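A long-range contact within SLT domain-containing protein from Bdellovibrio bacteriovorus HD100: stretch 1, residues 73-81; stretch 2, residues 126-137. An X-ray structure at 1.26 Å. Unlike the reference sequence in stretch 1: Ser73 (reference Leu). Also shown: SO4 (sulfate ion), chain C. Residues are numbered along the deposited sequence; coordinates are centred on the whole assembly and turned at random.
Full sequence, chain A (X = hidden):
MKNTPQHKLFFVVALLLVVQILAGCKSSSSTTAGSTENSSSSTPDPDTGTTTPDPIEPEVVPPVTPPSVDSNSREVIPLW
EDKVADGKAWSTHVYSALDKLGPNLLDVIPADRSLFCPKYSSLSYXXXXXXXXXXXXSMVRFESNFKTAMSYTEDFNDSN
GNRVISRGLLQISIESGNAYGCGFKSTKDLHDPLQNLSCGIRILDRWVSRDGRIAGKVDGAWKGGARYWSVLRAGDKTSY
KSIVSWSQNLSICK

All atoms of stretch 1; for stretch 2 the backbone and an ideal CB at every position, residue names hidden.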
ATOM      1  N   SER A  73     -15.380  -4.730  17.991  1.00 53.86           N
ATOM      2  CA  SER A  73     -13.923  -4.777  18.101  1.00 43.97           C
ATOM      3  C   SER A  73     -13.366  -5.464  16.844  1.00 36.15           C
ATOM      4  O   SER A  73     -13.975  -6.363  16.241  1.00 38.34           O
ATOM      5  CB  SER A  73     -13.475  -5.452  19.373  1.00 51.49           C
ATOM      6  OG  SER A  73     -13.342  -6.851  19.184  1.00 50.73           O
ATOM      7  N   ARG A  74     -12.175  -5.036  16.466  1.00 25.55           N
ATOM      8  CA  ARG A  74     -11.596  -5.454  15.211  1.00 18.00           C
ATOM      9  C   ARG A  74     -11.022  -6.874  15.329  1.00 17.14           C
ATOM     10  O   ARG A  74     -10.551  -7.290  16.391  1.00 22.12           O
ATOM     11  CB  ARG A  74     -10.494  -4.478  14.818  1.00 16.92           C
ATOM     12  CG  ARG A  74     -10.997  -3.097  14.412  1.00 16.64           C
ATOM     13  CD  ARG A  74      -9.882  -2.108  14.175  1.00 16.14           C
ATOM     14  NE  ARG A  74      -9.158  -1.784  15.423  1.00 15.91           N
ATOM     15  CZ  ARG A  74      -8.008  -1.127  15.489  1.00 14.41           C
ATOM     16  NH1 ARG A  74      -7.365  -0.770  14.373  1.00 16.04           N
ATOM     17  NH2 ARG A  74      -7.456  -0.878  16.689  1.00 16.15           N
ATOM     18  N   GLU A  75     -11.017  -7.605  14.219  1.00 14.22           N
ATOM     19  CA  GLU A  75     -10.356  -8.903  14.113  1.00 14.06           C
ATOM     20  C   GLU A  75      -8.860  -8.771  13.772  1.00 14.08           C
ATOM     21  O   GLU A  75      -8.051  -9.663  14.179  1.00 15.10           O
ATOM     22  CB  GLU A  75     -11.084  -9.822  13.125  1.00 17.39           C
ATOM     23  CG  GLU A  75     -12.425 -10.313  13.643  1.00 20.24           C
ATOM     24  CD  GLU A  75     -13.218 -11.023  12.561  1.00 23.61           C
ATOM     25  OE1 GLU A  75     -13.909 -10.323  11.790  1.00 27.99           O
ATOM     26  OE2 GLU A  75     -13.129 -12.281  12.497  1.00 31.68           O
ATOM     27  N   VAL A  76      -8.484  -7.751  12.999  1.00 13.57           N
ATOM     28  CA  VAL A  76      -7.085  -7.538  12.531  1.00 13.20           C
ATOM     29  C   VAL A  76      -6.697  -6.077  12.810  1.00 12.69           C
ATOM     30  O   VAL A  76      -7.456  -5.153  12.473  1.00 13.84           O
ATOM     31  CB  VAL A  76      -6.963  -7.884  11.031  1.00 14.85           C
ATOM     32  CG1 VAL A  76      -5.596  -7.472  10.477  1.00 15.95           C
ATOM     33  CG2 VAL A  76      -7.235  -9.381  10.797  1.00 17.04           C
ATOM     34  N   ILE A  77      -5.522  -5.886  13.457  1.00 13.84           N
ATOM     35  CA  ILE A  77      -4.974  -4.566  13.863  1.00 13.68           C
ATOM     36  C   ILE A  77      -3.695  -4.256  13.091  1.00 12.97           C
ATOM     37  O   ILE A  77      -2.774  -5.095  13.044  1.00 13.91           O
ATOM     38  CB  ILE A  77      -4.605  -4.570  15.361  1.00 17.40           C
ATOM     39  CG1 ILE A  77      -5.697  -5.178  16.217  1.00 24.52           C
ATOM     40  CG2 ILE A  77      -4.164  -3.183  15.804  1.00 16.88           C
ATOM     41  CD1 ILE A  77      -6.932  -4.419  16.181  1.00 24.75           C
ATOM     42  N   PRO A  78      -3.559  -3.068  12.467  1.00 12.70           N
ATOM     43  CA  PRO A  78      -2.364  -2.776  11.675  1.00 13.34           C
ATOM     44  C   PRO A  78      -1.088  -2.677  12.532  1.00 13.10           C
ATOM     45  O   PRO A  78      -1.120  -2.273  13.728  1.00 14.32           O
ATOM     46  CB  PRO A  78      -2.676  -1.405  11.015  1.00 13.77           C
ATOM     47  CG  PRO A  78      -4.191  -1.292  11.046  1.00 13.80           C
ATOM     48  CD  PRO A  78      -4.557  -1.983  12.356  1.00 13.66           C
ATOM     49  N   LEU A  79       0.058  -2.972  11.887  1.00 12.49           N
ATOM     50  CA  LEU A  79       1.376  -3.035  12.568  1.00 12.94           C
ATOM     51  C   LEU A  79       1.848  -1.674  13.095  1.00 14.34           C
ATOM     52  O   LEU A  79       2.694  -1.653  14.028  1.00 15.79           O
ATOM     53  CB  LEU A  79       2.402  -3.627  11.591  1.00 13.85           C
ATOM     54  CG  LEU A  79       2.152  -5.069  11.145  1.00 14.90           C
ATOM     55  CD1 LEU A  79       3.076  -5.454   9.994  1.00 17.52           C
ATOM     56  CD2 LEU A  79       2.333  -6.038  12.294  1.00 16.16           C
ATOM     57  N   TRP A  80       1.403  -0.547  12.518  1.00 14.14           N
ATOM     58  CA  TRP A  80       1.824   0.782  13.016  1.00 15.03           C
ATOM     59  C   TRP A  80       1.286   1.092  14.424  1.00 15.94           C
ATOM     60  O   TRP A  80       1.863   1.973  15.113  1.00 18.66           O
ATOM     61  CB  TRP A  80       1.525   1.900  12.001  1.00 14.65           C
ATOM     62  CG  TRP A  80       0.118   1.962  11.469  1.00 14.27           C
ATOM     63  CD1 TRP A  80      -1.035   2.083  12.195  1.00 13.61           C
ATOM     64  CD2 TRP A  80      -0.292   1.977  10.085  1.00 13.22           C
ATOM     65  NE1 TRP A  80      -2.123   2.137  11.366  1.00 14.72           N
ATOM     66  CE2 TRP A  80      -1.702   2.032  10.062  1.00 14.24           C
ATOM     67  CE3 TRP A  80       0.408   1.859   8.880  1.00 13.84           C
ATOM     68  CZ2 TRP A  80      -2.424   2.026   8.852  1.00 15.14           C
ATOM     69  CZ3 TRP A  80      -0.294   1.894   7.692  1.00 13.97           C
ATOM     70  CH2 TRP A  80      -1.692   1.943   7.679  1.00 14.95           C
ATOM     71  N   GLU A  81       0.233   0.398  14.888  1.00 14.58           N
ATOM     72  CA  GLU A  81      -0.272   0.668  16.237  1.00 15.73           C
ATOM     73  C   GLU A  81       0.711   0.184  17.324  1.00 18.33           C
ATOM     74  O   GLU A  81       0.634   0.648  18.455  1.00 24.13           O
ATOM     75  CB  GLU A  81      -1.679   0.084  16.459  1.00 15.32           C
ATOM     76  CG  GLU A  81      -2.729   0.652  15.515  1.00 15.36           C
ATOM     77  CD  GLU A  81      -4.198   0.455  15.840  1.00 15.73           C
ATOM     78  OE1 GLU A  81      -4.519  -0.035  16.965  1.00 18.68           O
ATOM     79  OE2 GLU A  81      -5.034   0.797  14.937  1.00 17.18           O
ATOM     80  N   UNK A 126     -16.451  -4.411   6.067  1.00 14.79           N
ATOM     81  CA  UNK A 126     -15.622  -4.029   7.268  1.00 15.83           C
ATOM     82  C   UNK A 126     -14.344  -4.867   7.363  1.00 14.49           C
ATOM     83  O   UNK A 126     -13.269  -4.309   7.656  1.00 14.81           O
ATOM     84  CB  UNK A 126     -16.429  -4.203   8.556  1.00 15.83           C
ATOM     85  N   UNK A 127     -14.457  -6.181   7.104  1.00 13.54           N
ATOM     86  CA  UNK A 127     -13.282  -7.063   7.123  1.00 13.54           C
ATOM     87  C   UNK A 127     -12.279  -6.730   6.002  1.00 12.28           C
ATOM     88  O   UNK A 127     -11.047  -6.805   6.212  1.00 12.82           O
ATOM     89  CB  UNK A 127     -13.729  -8.521   6.997  1.00 13.54           C
ATOM     90  N   UNK A 128     -12.796  -6.406   4.788  1.00 12.97           N
ATOM     91  CA  UNK A 128     -11.871  -6.008   3.683  1.00 12.34           C
ATOM     92  C   UNK A 128     -11.118  -4.715   4.065  1.00 11.83           C
ATOM     93  O   UNK A 128      -9.930  -4.567   3.677  1.00 12.25           O
ATOM     94  CB  UNK A 128     -12.643  -5.799   2.379  1.00 12.34           C
ATOM     95  N   UNK A 129     -11.788  -3.762   4.728  1.00 12.40           N
ATOM     96  CA  UNK A 129     -11.078  -2.520   5.170  1.00 12.93           C
ATOM     97  C   UNK A 129      -9.985  -2.871   6.212  1.00 12.16           C
ATOM     98  O   UNK A 129      -8.872  -2.317   6.166  1.00 13.20           O
ATOM     99  CB  UNK A 129     -12.068  -1.518   5.768  1.00 12.93           C
ATOM    100  N   UNK A 130     -10.290  -3.776   7.160  1.00 12.23           N
ATOM    101  CA  UNK A 130      -9.268  -4.237   8.121  1.00 12.73           C
ATOM    102  C   UNK A 130      -8.081  -4.889   7.388  1.00 12.17           C
ATOM    103  O   UNK A 130      -6.898  -4.655   7.788  1.00 12.42           O
ATOM    104  CB  UNK A 130      -9.879  -5.228   9.113  1.00 12.73           C
ATOM    105  N   UNK A 131      -8.354  -5.744   6.384  1.00 11.67           N
ATOM    106  CA  UNK A 131      -7.326  -6.433   5.593  1.00 11.10           C
ATOM    107  C   UNK A 131      -6.377  -5.403   4.933  1.00 11.17           C
ATOM    108  O   UNK A 131      -5.144  -5.478   5.036  1.00 12.07           O
ATOM    109  CB  UNK A 131      -7.979  -7.317   4.529  1.00 11.10           C
ATOM    110  N   UNK A 132      -6.983  -4.450   4.197  1.00 11.61           N
ATOM    111  CA  UNK A 132      -6.165  -3.486   3.425  1.00 11.66           C
ATOM    112  C   UNK A 132      -5.356  -2.565   4.347  1.00 11.57           C
ATOM    113  O   UNK A 132      -4.210  -2.202   3.998  1.00 11.73           O
ATOM    114  CB  UNK A 132      -7.060  -2.643   2.514  1.00 11.66           C
ATOM    115  N   UNK A 133      -5.924  -2.151   5.490  1.00 12.33           N
ATOM    116  CA  UNK A 133      -5.095  -1.363   6.465  1.00 12.08           C
ATOM    117  C   UNK A 133      -3.875  -2.180   6.964  1.00 11.81           C
ATOM    118  O   UNK A 133      -2.766  -1.641   7.054  1.00 12.53           O
ATOM    119  CB  UNK A 133      -5.948  -0.940   7.663  1.00 12.08           C
ATOM    120  N   UNK A 134      -4.064  -3.479   7.228  1.00 11.54           N
ATOM    121  CA  UNK A 134      -2.962  -4.334   7.639  1.00 11.43           C
ATOM    122  C   UNK A 134      -1.906  -4.441   6.522  1.00 10.84           C
ATOM    123  O   UNK A 134      -0.671  -4.296   6.732  1.00 11.85           O
ATOM    124  CB  UNK A 134      -3.485  -5.721   8.016  1.00 11.43           C
ATOM    125  N   UNK A 135      -2.341  -4.749   5.276  1.00 11.62           N
ATOM    126  CA  UNK A 135      -1.376  -4.888   4.164  1.00 11.38           C
ATOM    127  C   UNK A 135      -0.592  -3.575   3.948  1.00 11.25           C
ATOM    128  O   UNK A 135       0.647  -3.583   3.801  1.00 12.25           O
ATOM    129  CB  UNK A 135      -2.103  -5.281   2.877  1.00 11.38           C
ATOM    130  N   UNK A 136      -1.295  -2.425   3.963  1.00 11.58           N
ATOM    131  CA  UNK A 136      -0.589  -1.142   3.868  1.00 11.62           C
ATOM    132  C   UNK A 136       0.465  -1.010   4.981  1.00 11.73           C
ATOM    133  O   UNK A 136       1.608  -0.531   4.715  1.00 12.03           O
ATOM    134  CB  UNK A 136      -1.585   0.017   3.945  1.00 11.62           C
ATOM    135  N   UNK A 137       0.152  -1.429   6.227  1.00 11.55           N
ATOM    136  CA  UNK A 137       1.113  -1.324   7.356  1.00 12.10           C
ATOM    137  C   UNK A 137       2.334  -2.217   7.105  1.00 12.46           C
ATOM    138  O   UNK A 137       3.459  -1.857   7.529  1.00 13.12           O
ATOM    139  CB  UNK A 137       0.443  -1.716   8.675  1.00 12.10           C
TER
HETATM  140  S   SO4 C 302     -10.017  -2.547  19.140  1.00 30.00           S
HETATM  141  O1  SO4 C 302     -10.997  -1.916  19.966  1.00 30.00           O
HETATM  142  O2  SO4 C 302      -8.741  -1.884  19.162  1.00 30.00           O
HETATM  143  O3  SO4 C 302     -10.612  -2.648  17.861  1.00 30.00           O
HETATM  144  O4  SO4 C 302      -9.723  -3.820  19.660  1.00 30.00           O

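Stretch 2 is a continuous helix, and an irregular segment of stretch 1, Arg74 to Trp80, lies against it. Position 126 has an ideal CB with nothing of stretch 1 within 5.5 Å, so almost any helix-compatible residue would suit; it is Ala126.

At position 127 the CA-to-CB bond points sideways, but the ideal CB lies 5.1 Å from Glu75 OE1. A long side chain able to donate, such as lysine, arginine or glutamine, could reach this carboxylate. The residue is Gln127, whose NE2 donates to Glu75 OE1 at 2.9 Å with a nearly straight geometry of 163°.

Positions 128 and 129 are out of reach and unconstrained by stretch 1; they are Arg128 and Lys129.

Position 130 points toward stretch 1, where the amides of Glu75 and Val76 offer two neighbouring donors. An acceptor on a side chain of some length is favoured, glutamine or glutamate among them. Gln130 extends with chi1 m and chi2 t, and its OE1 accepts from Glu75 N at 2.9 Å and Val76 N at 3.1 Å, tying down two successive amides. Its NE2 donates to a water (3.0 Å from NE2 to the water O) that in turn donates to Glu75 OE1. A second water bridges the backbone oxygens Val76 O and Gln130 O.

Position 131 points away, leaving the choice open as far as stretch 1 is concerned; it is Tyr131. Position 132 is out of reach and holds Trp132.

At position 133 the ideal CB is already 3.8 Å from Pro78 CG, with the Trp80 ring beyond, which favours a small apolar residue. Ala133 packs its CB 3.9 Å from Pro78 CG.

Position 134 points sideways, its ideal CB 3.7 Å from Val76 CG1, and Leu79 lies farther along. Leucine, methionine or an aromatic residue could span these groups. Phe134, chi1 t, places CB 3.7 Å from Val76 CG1 and CE2 3.8 Å from Leu79 CG, while Ile77 O lies at the ring edge.

Position 135 points away and is unconstrained here; it is Val135. At 136 the ideal CB is 4.2 Å from Trp80 CH2, suiting an apolar residue; Leu136 makes this contact through its CB.

Position 137 points toward stretch 1, its ideal CB 3.5 Å from Leu79 N and 3.6 Å from Trp80 CE3. The close quarters favour a small residue, and the amide favours an acceptor: serine or possibly threonine. Ser137 OG accepts from Leu79 N at 2.9 Å and donates to Phe134 O at 2.8 Å, while its CB sits over the Trp80 face in a CH-pi contact.

Stretch 2 126-137: AQRKQYWAFVLS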
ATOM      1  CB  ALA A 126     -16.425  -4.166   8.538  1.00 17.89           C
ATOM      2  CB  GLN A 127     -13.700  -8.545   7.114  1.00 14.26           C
ATOM      3  CG  GLN A 127     -14.420  -9.050   8.386  1.00 15.53           C
ATOM      4  CD  GLN A 127     -14.959 -10.456   8.220  1.00 16.78           C
ATOM      5  OE1 GLN A 127     -15.534 -10.806   7.169  1.00 16.93           O
ATOM      6  NE2 GLN A 127     -14.738 -11.300   9.229  1.00 21.99           N
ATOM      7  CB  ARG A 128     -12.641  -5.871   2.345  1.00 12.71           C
ATOM      8  CG  ARG A 128     -13.208  -7.186   1.797  1.00 13.57           C
ATOM      9  CD  ARG A 128     -13.730  -7.166   0.357  1.00 16.05           C
ATOM     10  NE  ARG A 128     -14.747  -6.178   0.049  1.00 16.43           N
ATOM     11  CZ  ARG A 128     -16.067  -6.330   0.176  1.00 16.36           C
ATOM     12  NH1 ARG A 128     -16.568  -7.379   0.836  1.00 18.96           N
ATOM     13  NH2 ARG A 128     -16.875  -5.411  -0.354  1.00 18.43           N
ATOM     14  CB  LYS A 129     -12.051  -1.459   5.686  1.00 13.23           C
ATOM     15  CG  LYS A 129     -12.950  -0.880   4.591  1.00 14.24           C
ATOM     16  CD  LYS A 129     -13.457   0.545   4.806  1.00 18.74           C
ATOM     17  CE  LYS A 129     -14.236   0.774   6.062  1.00 19.85           C
ATOM     18  NZ  LYS A 129     -14.761   2.144   6.252  1.00 16.95           N
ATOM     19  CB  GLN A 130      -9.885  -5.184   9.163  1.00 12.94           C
ATOM     20  CG  GLN A 130     -10.816  -4.505  10.170  1.00 14.11           C
ATOM     21  CD  GLN A 130     -11.515  -5.509  11.057  1.00 14.91           C
ATOM     22  OE1 GLN A 130     -10.893  -6.410  11.621  1.00 15.94           O
ATOM     23  NE2 GLN A 130     -12.819  -5.348  11.228  1.00 21.27           N
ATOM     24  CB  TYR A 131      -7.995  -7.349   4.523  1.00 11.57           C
ATOM     25  CG  TYR A 131      -6.969  -7.992   3.615  1.00 11.37           C
ATOM     26  CD1 TYR A 131      -6.249  -9.108   4.016  1.00 11.61           C
ATOM     27  CD2 TYR A 131      -6.680  -7.474   2.360  1.00 12.29           C
ATOM     28  CE1 TYR A 131      -5.229  -9.659   3.253  1.00 11.86           C
ATOM     29  CE2 TYR A 131      -5.704  -8.035   1.554  1.00 11.96           C
ATOM     30  CZ  TYR A 131      -4.963  -9.125   1.990  1.00 11.79           C
ATOM     31  OH  TYR A 131      -3.952  -9.642   1.209  1.00 12.93           O
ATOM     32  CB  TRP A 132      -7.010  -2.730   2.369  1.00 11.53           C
ATOM     33  CG  TRP A 132      -7.204  -3.598   1.156  1.00 11.86           C
ATOM     34  CD1 TRP A 132      -8.320  -4.319   0.819  1.00 12.91           C
ATOM     35  CD2 TRP A 132      -6.188  -4.003   0.215  1.00 12.78           C
ATOM     36  NE1 TRP A 132      -8.089  -5.091  -0.303  1.00 12.44           N
ATOM     37  CE2 TRP A 132      -6.783  -4.905  -0.709  1.00 12.78           C
ATOM     38  CE3 TRP A 132      -4.855  -3.637   0.035  1.00 13.74           C
ATOM     39  CZ2 TRP A 132      -6.027  -5.515  -1.708  1.00 13.08           C
ATOM     40  CZ3 TRP A 132      -4.139  -4.190  -1.002  1.00 15.03           C
ATOM     41  CH2 TRP A 132      -4.717  -5.124  -1.862  1.00 13.98           C
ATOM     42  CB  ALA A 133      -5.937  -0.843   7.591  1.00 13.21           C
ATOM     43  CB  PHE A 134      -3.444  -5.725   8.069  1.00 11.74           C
ATOM     44  CG  PHE A 134      -2.313  -6.599   8.577  1.00 11.84           C
ATOM     45  CD1 PHE A 134      -1.531  -7.343   7.699  1.00 13.10           C
ATOM     46  CD2 PHE A 134      -1.947  -6.603   9.923  1.00 12.72           C
ATOM     47  CE1 PHE A 134      -0.441  -8.081   8.141  1.00 13.83           C
ATOM     48  CE2 PHE A 134      -0.854  -7.343  10.364  1.00 13.77           C
ATOM     49  CZ  PHE A 134      -0.089  -8.074   9.484  1.00 13.47           C
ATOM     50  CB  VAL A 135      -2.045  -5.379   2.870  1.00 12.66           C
ATOM     51  CG1 VAL A 135      -1.095  -5.306   1.680  1.00 14.84           C
ATOM     52  CG2 VAL A 135      -2.572  -6.803   3.051  1.00 13.46           C
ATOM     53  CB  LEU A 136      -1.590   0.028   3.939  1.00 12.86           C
ATOM     54  CG  LEU A 136      -2.340   0.373   2.672  1.00 15.09           C
ATOM     55  CD1 LEU A 136      -3.522   1.283   2.986  1.00 16.77           C
ATOM     56  CD2 LEU A 136      -1.418   1.052   1.646  1.00 15.27           C
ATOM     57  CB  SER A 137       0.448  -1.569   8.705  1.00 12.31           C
ATOM     58  OG  SER A 137       0.189  -2.955   8.975  1.00 12.21           O
TER
HETATM   59  O   HOH W   1     -14.329  -7.572  12.609  1.00 29.84           O
HETATM   60  O   HOH W   2      -6.924  -3.398  10.367  1.00 13.87           O
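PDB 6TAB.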